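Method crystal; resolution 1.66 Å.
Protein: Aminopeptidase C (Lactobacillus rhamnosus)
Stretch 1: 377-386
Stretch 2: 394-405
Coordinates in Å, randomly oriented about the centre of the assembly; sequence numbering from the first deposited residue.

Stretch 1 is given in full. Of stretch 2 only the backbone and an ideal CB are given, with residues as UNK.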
# COMPACT_ATOMS: atom_id res chain seq x y z
N LYS A 377 1.05 46.97 6.73
CA LYS A 377 -0.05 46.19 7.37
C LYS A 377 0.17 44.67 7.12
O LYS A 377 0.67 44.27 6.09
CB LYS A 377 -1.38 46.58 6.77
CG LYS A 377 -1.71 48.07 7.03
CD LYS A 377 -3.22 48.28 7.28
CE LYS A 377 -3.52 49.73 7.59
NZ LYS A 377 -2.63 50.24 8.68
N PRO A 378 -0.25 43.84 8.09
CA PRO A 378 -0.04 42.40 7.92
C PRO A 378 -1.00 41.81 6.90
O PRO A 378 -2.20 42.13 6.93
CB PRO A 378 -0.33 41.87 9.30
CG PRO A 378 -1.24 42.88 9.92
CD PRO A 378 -0.62 44.16 9.45
N THR A 379 -0.52 41.00 5.95
CA THR A 379 -1.48 40.31 5.03
C THR A 379 -1.68 38.82 5.36
O THR A 379 -2.72 38.23 5.01
CB THR A 379 -0.98 40.51 3.58
OG1 THR A 379 0.33 39.97 3.46
CG2 THR A 379 -0.96 41.98 3.22
N LYS A 380 -0.62 38.24 5.92
CA LYS A 380 -0.53 36.84 6.20
C LYS A 380 0.60 36.58 7.21
O LYS A 380 1.48 37.38 7.34
CB LYS A 380 -0.36 35.96 4.95
CG LYS A 380 0.74 36.34 4.03
CD LYS A 380 0.60 35.75 2.64
CE LYS A 380 1.76 36.13 1.72
NZ LYS A 380 1.42 35.53 0.40
N TRP A 381 0.43 35.47 7.95
CA TRP A 381 1.24 35.11 9.09
C TRP A 381 1.74 33.70 8.85
O TRP A 381 1.00 32.80 8.34
CB TRP A 381 0.40 35.08 10.35
CG TRP A 381 -0.27 36.41 10.65
CD1 TRP A 381 -1.42 36.87 10.10
CD2 TRP A 381 0.10 37.35 11.67
NE1 TRP A 381 -1.72 38.14 10.61
CE2 TRP A 381 -0.79 38.44 11.57
CE3 TRP A 381 1.22 37.44 12.57
CZ2 TRP A 381 -0.68 39.57 12.38
CZ3 TRP A 381 1.29 38.52 13.41
CH2 TRP A 381 0.37 39.59 13.29
N LYS A 382 3.00 33.48 9.22
CA LYS A 382 3.63 32.19 9.09
C LYS A 382 3.47 31.42 10.39
O LYS A 382 3.76 31.91 11.51
CB LYS A 382 5.09 32.29 8.71
CG LYS A 382 5.82 30.97 8.57
CD LYS A 382 7.27 31.13 8.13
CE LYS A 382 7.79 29.78 7.64
NZ LYS A 382 9.26 29.70 7.61
N VAL A 383 3.05 30.17 10.25
CA VAL A 383 2.61 29.38 11.41
C VAL A 383 3.35 28.06 11.51
O VAL A 383 3.28 27.20 10.60
CB VAL A 383 1.09 29.11 11.34
CG1 VAL A 383 0.59 28.20 12.49
CG2 VAL A 383 0.42 30.40 11.39
N GLU A 384 4.06 27.87 12.60
CA GLU A 384 4.64 26.57 12.86
C GLU A 384 3.66 25.65 13.50
O GLU A 384 3.16 25.91 14.61
CB GLU A 384 5.93 26.65 13.76
CG GLU A 384 6.50 25.24 14.05
CD GLU A 384 7.73 25.27 14.93
OE1 GLU A 384 7.98 26.36 15.49
OE2 GLU A 384 8.31 24.21 15.16
N ASN A 385 3.34 24.55 12.80
CA ASN A 385 2.42 23.56 13.35
C ASN A 385 3.23 22.41 13.92
O ASN A 385 4.43 22.44 13.81
CB ASN A 385 1.37 23.06 12.34
CG ASN A 385 0.05 22.62 13.01
OD1 ASN A 385 -0.08 22.44 14.22
ND2 ASN A 385 -0.97 22.44 12.17
N SER A 386 2.55 21.50 14.61
CA SER A 386 3.18 20.36 15.35
C SER A 386 2.54 19.04 14.92
O SER A 386 2.27 18.12 15.72
CB SER A 386 3.06 20.56 16.88
OG SER A 386 1.73 20.78 17.33
N UNK A 394 6.18 21.75 4.53
CA UNK A 394 7.03 21.04 5.49
C UNK A 394 6.59 21.21 6.92
O UNK A 394 7.40 21.33 7.80
CB UNK A 394 8.48 21.51 5.36
N UNK A 395 5.30 21.22 7.12
CA UNK A 395 4.66 21.36 8.44
C UNK A 395 4.33 22.77 8.93
O UNK A 395 3.74 22.92 9.95
CB UNK A 395 5.57 20.71 9.48
N UNK A 396 4.62 23.77 8.11
CA UNK A 396 4.24 25.14 8.35
C UNK A 396 2.94 25.52 7.61
O UNK A 396 2.68 25.10 6.46
CB UNK A 396 5.38 26.07 7.93
N UNK A 397 2.14 26.30 8.31
CA UNK A 397 0.82 26.73 7.83
C UNK A 397 0.95 28.25 7.51
O UNK A 397 1.97 28.88 7.85
CB UNK A 397 -0.27 26.45 8.86
N UNK A 398 -0.07 28.81 6.87
CA UNK A 398 -0.14 30.22 6.58
C UNK A 398 -1.54 30.67 6.95
O UNK A 398 -2.56 29.96 6.63
CB UNK A 398 0.19 30.52 5.12
N UNK A 399 -1.66 31.84 7.64
CA UNK A 399 -2.96 32.33 8.10
C UNK A 399 -3.12 33.72 7.53
O UNK A 399 -2.17 34.55 7.63
CB UNK A 399 -3.07 32.33 9.63
N UNK A 400 -4.26 33.97 6.88
CA UNK A 400 -4.51 35.29 6.35
C UNK A 400 -4.77 36.25 7.55
O UNK A 400 -5.19 35.83 8.63
CB UNK A 400 -5.69 35.27 5.37
N UNK A 401 -4.56 37.54 7.30
CA UNK A 401 -4.83 38.52 8.34
C UNK A 401 -6.34 38.52 8.68
O UNK A 401 -6.73 38.64 9.85
CB UNK A 401 -4.37 39.91 7.89
N UNK A 402 -7.23 38.33 7.69
CA UNK A 402 -8.66 38.21 8.04
C UNK A 402 -8.97 37.04 8.94
O UNK A 402 -9.85 37.13 9.83
CB UNK A 402 -9.50 38.08 6.77
N UNK A 403 -8.32 35.90 8.66
CA UNK A 403 -8.47 34.74 9.48
C UNK A 403 -7.99 35.01 10.90
O UNK A 403 -8.64 34.61 11.83
CB UNK A 403 -7.71 33.56 8.87
N UNK A 404 -6.84 35.62 11.03
CA UNK A 404 -6.24 35.94 12.37
C UNK A 404 -7.27 36.79 13.16
O UNK A 404 -7.59 36.50 14.30
CB UNK A 404 -4.92 36.69 12.22
N UNK A 405 -7.84 37.79 12.51
CA UNK A 405 -8.85 38.65 13.16
C UNK A 405 -9.97 37.89 13.78
O UNK A 405 -10.47 38.20 14.85
CB UNK A 405 -9.44 39.64 12.15

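Residues 377-384 form a strand that pairs antiparallel with 396-400, after which the second stretch turns into a helix. Position 394 has no neighbour in stretch 1, so contacts set no preference; its left-handed backbone (49/38) suits glycine, asparagine or aspartate best but tolerates others. It is Lys394, extended and exposed. Position 395, at phi/psi 90/1, would jam a CB against the preceding carbonyl oxygen, which calls for glycine. Gly395 fits, and its O accepts a weak bond from Asn385 N (3.3 Å).

Position 396 sends its CB to the face that carries Lys382 and Glu384, with the ideal CB 4.4 Å from Lys382 CE. An acid could answer the lysine, and a broad aromatic could cover its aliphatic chain. The residue is Tyr396: Lys382 NZ sits over its ring face, 4.6 Å from the centroid, in a cation-pi contact, while Tyr396 CE1 comes within 3.5 Å of Glu384 CB.

At 397 the CB points to the other face, 3.9 Å from Val383 CB, with Asn385 just beyond, so a large apolar or aromatic side chain would suit. Phe397 packs its CB against Val383 CB (3.8 Å) and receives Asn385 ND2 over one ring face. Its backbone pairs with Val383 in both directions, Phe397 N to Val383 O at 2.7 Å and Phe397 O to Val383 N at 2.9 Å.

Position 398 returns to the face of Lys380 and Lys382. Its extended backbone, with Lys380 CB 5.5 Å from the ideal CB of 398, suits a beta-branched or other apolar residue; Val398 brings CG2 to 4.0 Å from Lys380 CB. At 399, the ideal CB lies 4.4 Å from Val383 CG2, and small apolar side chains fit beside Trp381. Ala399 places its CB 4.4 Å from both Trp381 CB and Val383 CG2.

Position 400 immediately precedes the helix, where serine, threonine, aspartate or asparagine could cap. Ser400 does so, its OG accepting from the backbone N of position 403 at 3.1 Å.

The CB at 401 points toward stretch 1, 4.2 Å from Trp381 NE1, an indole donor that invites a short acceptor such as aspartate or asparagine. Asp401 OD1 accepts from Trp381 NE1 at 2.9 Å, and Asp401 N donates to Thr379 O at 3.0 Å, anchoring the first helical turn to the strand.

Positions 402, 403 and 405 make no contact with stretch 1, so any residue that tolerates a helix would do; they are Ala402, Trp403 and Asp405. At 404 the ideal CB points toward stretch 1, and the ideal CB of 404 lies 3.9 Å from Trp381 NE1, a site for a flat or bulky apolar group. Phe404 forms an offset stack with the six-membered ring of Trp381, centroids 4.3 Å apart and planes at 28°.

Stretch 2, residues 394-405: KGYFVASDAWFD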
# COMPACT_ATOMS: atom_id res chain seq x y z
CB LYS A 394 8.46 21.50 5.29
CG LYS A 394 8.99 21.00 3.96
CD LYS A 394 10.15 21.81 3.50
CE LYS A 394 10.75 21.12 2.29
NZ LYS A 394 11.93 21.86 1.78
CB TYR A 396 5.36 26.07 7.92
CG TYR A 396 6.58 26.04 8.86
CD1 TYR A 396 6.66 26.95 9.88
CD2 TYR A 396 7.58 25.04 8.75
CE1 TYR A 396 7.73 26.92 10.76
CE2 TYR A 396 8.62 24.99 9.60
CZ TYR A 396 8.73 25.94 10.62
OH TYR A 396 9.81 25.87 11.50
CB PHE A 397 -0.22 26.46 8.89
CG PHE A 397 -0.81 25.06 8.88
CD1 PHE A 397 -0.09 23.97 8.56
CD2 PHE A 397 -2.11 24.88 9.34
CE1 PHE A 397 -0.65 22.69 8.58
CE2 PHE A 397 -2.67 23.64 9.34
CZ PHE A 397 -1.94 22.55 8.95
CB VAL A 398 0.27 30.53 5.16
CG1 VAL A 398 -0.49 29.66 4.19
CG2 VAL A 398 0.03 32.01 4.86
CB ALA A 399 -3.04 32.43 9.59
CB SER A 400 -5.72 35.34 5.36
OG SER A 400 -6.94 35.14 6.03
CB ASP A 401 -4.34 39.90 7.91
CG ASP A 401 -4.21 40.80 9.11
OD1 ASP A 401 -3.53 40.34 10.01
OD2 ASP A 401 -4.87 41.88 9.17
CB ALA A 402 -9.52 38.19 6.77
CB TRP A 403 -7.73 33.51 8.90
CG TRP A 403 -8.12 32.17 9.51
CD1 TRP A 403 -9.05 31.28 9.02
CD2 TRP A 403 -7.60 31.56 10.70
NE1 TRP A 403 -9.10 30.15 9.80
CE2 TRP A 403 -8.22 30.31 10.84
CE3 TRP A 403 -6.68 31.98 11.66
CZ2 TRP A 403 -7.97 29.45 11.91
CZ3 TRP A 403 -6.40 31.10 12.71
CH2 TRP A 403 -7.06 29.87 12.83
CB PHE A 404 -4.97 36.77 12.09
CG PHE A 404 -4.13 37.02 13.29
CD1 PHE A 404 -2.90 36.43 13.36
CD2 PHE A 404 -4.59 37.78 14.39
CE1 PHE A 404 -2.08 36.62 14.47
CE2 PHE A 404 -3.74 37.99 15.51
CZ PHE A 404 -2.49 37.40 15.50
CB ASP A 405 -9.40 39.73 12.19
CG ASP A 405 -8.40 40.80 11.84
OD1 ASP A 405 -7.29 40.83 12.41
OD2 ASP A 405 -8.70 41.61 10.93
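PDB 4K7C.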